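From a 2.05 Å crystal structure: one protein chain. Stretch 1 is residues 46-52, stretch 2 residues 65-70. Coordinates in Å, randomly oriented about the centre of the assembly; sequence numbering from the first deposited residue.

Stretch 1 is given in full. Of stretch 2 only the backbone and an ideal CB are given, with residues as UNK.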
# COMPACT_ATOMS: atom_id res chain seq x y z
N LEU A 46 -2.97 5.57 15.75
CA LEU A 46 -4.04 6.58 15.39
C LEU A 46 -4.89 6.89 16.64
O LEU A 46 -5.21 8.05 16.94
CB LEU A 46 -4.95 6.08 14.26
CG LEU A 46 -5.50 7.18 13.29
CD1 LEU A 46 -4.31 7.67 12.48
CD2 LEU A 46 -6.54 6.69 12.34
N ARG A 47 -5.21 5.86 17.42
CA ARG A 47 -6.02 6.05 18.64
C ARG A 47 -5.29 6.94 19.66
O ARG A 47 -5.86 7.84 20.29
CB ARG A 47 -6.35 4.65 19.24
CG ARG A 47 -6.90 4.66 20.67
CD ARG A 47 -7.28 3.23 21.14
NE ARG A 47 -6.16 2.65 21.87
CZ ARG A 47 -5.48 1.58 21.54
NH1 ARG A 47 -5.87 0.82 20.47
NH2 ARG A 47 -4.45 1.22 22.32
N THR A 48 -4.01 6.64 19.81
CA THR A 48 -3.08 7.36 20.65
C THR A 48 -2.92 8.83 20.25
O THR A 48 -2.92 9.71 21.10
CB THR A 48 -1.73 6.59 20.58
OG1 THR A 48 -1.78 5.59 21.61
CG2 THR A 48 -0.56 7.50 20.84
N GLN A 49 -2.81 9.09 18.96
CA GLN A 49 -2.77 10.45 18.44
C GLN A 49 -4.09 11.18 18.68
O GLN A 49 -4.09 12.32 19.22
CB GLN A 49 -2.30 10.45 16.95
CG GLN A 49 -0.84 10.05 16.86
CD GLN A 49 -0.38 9.52 15.48
OE1 GLN A 49 0.56 8.71 15.40
NE2 GLN A 49 -0.99 10.00 14.42
N LEU A 50 -5.21 10.55 18.34
CA LEU A 50 -6.53 11.13 18.63
C LEU A 50 -6.77 11.44 20.12
O LEU A 50 -7.27 12.51 20.47
CB LEU A 50 -7.68 10.26 18.08
CG LEU A 50 -9.06 10.94 17.84
CD1 LEU A 50 -9.05 11.95 16.71
CD2 LEU A 50 -10.13 9.91 17.47
N GLU A 51 -6.42 10.52 21.01
CA GLU A 51 -6.55 10.79 22.46
C GLU A 51 -5.74 12.00 22.89
O GLU A 51 -6.18 12.76 23.76
CB GLU A 51 -6.15 9.60 23.36
CG GLU A 51 -7.10 8.40 23.35
CD GLU A 51 -8.35 8.59 24.18
OE1 GLU A 51 -8.34 9.35 25.21
OE2 GLU A 51 -9.38 7.96 23.79
N GLY A 52 -4.54 12.16 22.34
CA GLY A 52 -3.69 13.28 22.77
C GLY A 52 -3.86 14.62 22.05
O GLY A 52 -3.08 15.56 22.28
N UNK A 65 -13.44 0.11 18.26
CA UNK A 65 -13.15 1.52 18.55
C UNK A 65 -13.47 1.78 20.02
O UNK A 65 -14.32 1.10 20.56
CB UNK A 65 -13.95 2.45 17.64
N UNK A 66 -12.83 2.74 20.68
CA UNK A 66 -13.33 3.10 22.01
C UNK A 66 -14.75 3.62 21.95
O UNK A 66 -15.13 4.34 21.02
CB UNK A 66 -12.42 4.15 22.66
N UNK A 67 -15.53 3.26 22.98
CA UNK A 67 -16.77 3.98 23.27
C UNK A 67 -16.59 5.47 23.51
O UNK A 67 -17.60 6.17 23.52
CB UNK A 67 -17.44 3.36 24.50
N UNK A 68 -15.36 5.97 23.72
CA UNK A 68 -15.13 7.41 23.99
C UNK A 68 -15.28 8.26 22.69
O UNK A 68 -15.29 9.50 22.75
CB UNK A 68 -13.74 7.61 24.59
N UNK A 69 -15.36 7.58 21.53
CA UNK A 69 -15.39 8.20 20.21
C UNK A 69 -16.80 8.32 19.68
O UNK A 69 -17.55 7.38 19.65
CB UNK A 69 -14.53 7.40 19.23
N UNK A 70 -17.15 9.52 19.30
CA UNK A 70 -18.36 9.80 18.55
C UNK A 70 -18.02 9.39 17.12
O UNK A 70 -16.87 9.57 16.69
CB UNK A 70 -18.80 11.26 18.66

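Position 65 comes first. Its backbone is extended, phi/psi -88/153, its CA-to-CB bond runs sideways to the helix, and nothing of stretch 1 lies within 5.5 Å of the ideal CB. Stretch 1 sets no demand here, and many side chains would fit. The deposited residue is L65, which makes no contact with the helix.

Position 66, also extended at -61/143, points toward the helix. Its ideal CB sits 5.0 Å from E51 OE2 and 5.4 Å from R47 CD, so there is some room between a carboxylate and the aliphatic part of an arginine. A small polar residue would suit, as might a longer donor able to meet the acid. The deposited S66 is small, and its hydroxyl OG stays 4.4 Å from E51 OE2, a near approach without a hydrogen bond. Position 66 also begins a type I turn, and its carbonyl O accepts the backbone hydrogen bond from N of position 69 at 3.3 Å.

Position 67 is out of reach of the helix. As the second residue of the turn, with phi near -58, it accepts proline readily, though polar residues would serve too. The deposited P67 fits that phi.

Position 68 points toward the helix, its ideal CB 4.4 Å from E51 OE2. Charge alone would favour lysine or arginine, and a neutral polar residue would also be reasonable. The deposited E68 defies that reading: its OE1 lies 3.5 Å from E51 OE2, two like-charged groups close together, with no salt bridge across the contact. A designer should note that a natural contact need not pair every charge.

Position 69 starts sideways, with its ideal CB 5.4 Å from L50 CD2, and its backbone, -98/127, is that of a strand. Between this CB and the helix lies space bordered by L50, the backbone of R47 and the E51 carboxylate. A long apolar or aromatic side chain could bridge it. The deposited W69, chi1 m, carries its indole to the helix and has more of its surface covered by stretch 1 (101 Å²) than any other residue of stretch 2. L50 CD2 sits over one ring face, 3.4 Å from the six-membered ring centroid and 14° off the normal, a CH-pi contact. At the edge, W69 CZ2 comes 3.6 Å from R47 CA, while NE1 stands 3.6 Å from E51 OE2 without a hydrogen bond.

Position 70 continues the strand, out of reach of the helix. Stretch 1 leaves the choice free; the deposited residue is Q70.

Stretch 2 65-70: LSPEWQ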
# COMPACT_ATOMS: atom_id res chain seq x y z
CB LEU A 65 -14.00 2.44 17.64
CG LEU A 65 -13.82 2.32 16.11
CD1 LEU A 65 -14.69 3.34 15.38
CD2 LEU A 65 -12.34 2.44 15.69
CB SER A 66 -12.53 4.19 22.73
OG SER A 66 -11.54 4.69 21.86
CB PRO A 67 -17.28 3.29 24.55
CG PRO A 67 -16.70 1.96 24.52
CD PRO A 67 -15.32 2.13 23.91
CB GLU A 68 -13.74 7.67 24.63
CG GLU A 68 -13.58 7.35 26.20
CD GLU A 68 -12.42 8.16 26.89
OE1 GLU A 68 -11.20 7.80 26.79
OE2 GLU A 68 -12.73 9.16 27.59
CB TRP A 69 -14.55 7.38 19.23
CG TRP A 69 -13.02 7.42 19.53
CD1 TRP A 69 -12.40 7.87 20.69
CD2 TRP A 69 -11.98 6.93 18.69
NE1 TRP A 69 -11.04 7.69 20.60
CE2 TRP A 69 -10.74 7.14 19.37
CE3 TRP A 69 -11.95 6.35 17.41
CZ2 TRP A 69 -9.51 6.80 18.81
CZ3 TRP A 69 -10.72 6.04 16.84
CH2 TRP A 69 -9.52 6.24 17.55
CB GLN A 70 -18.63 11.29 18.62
CG GLN A 70 -19.04 11.78 20.00
CD GLN A 70 -20.52 11.59 20.24
OE1 GLN A 70 -21.34 12.43 19.85
NE2 GLN A 70 -20.89 10.48 20.87
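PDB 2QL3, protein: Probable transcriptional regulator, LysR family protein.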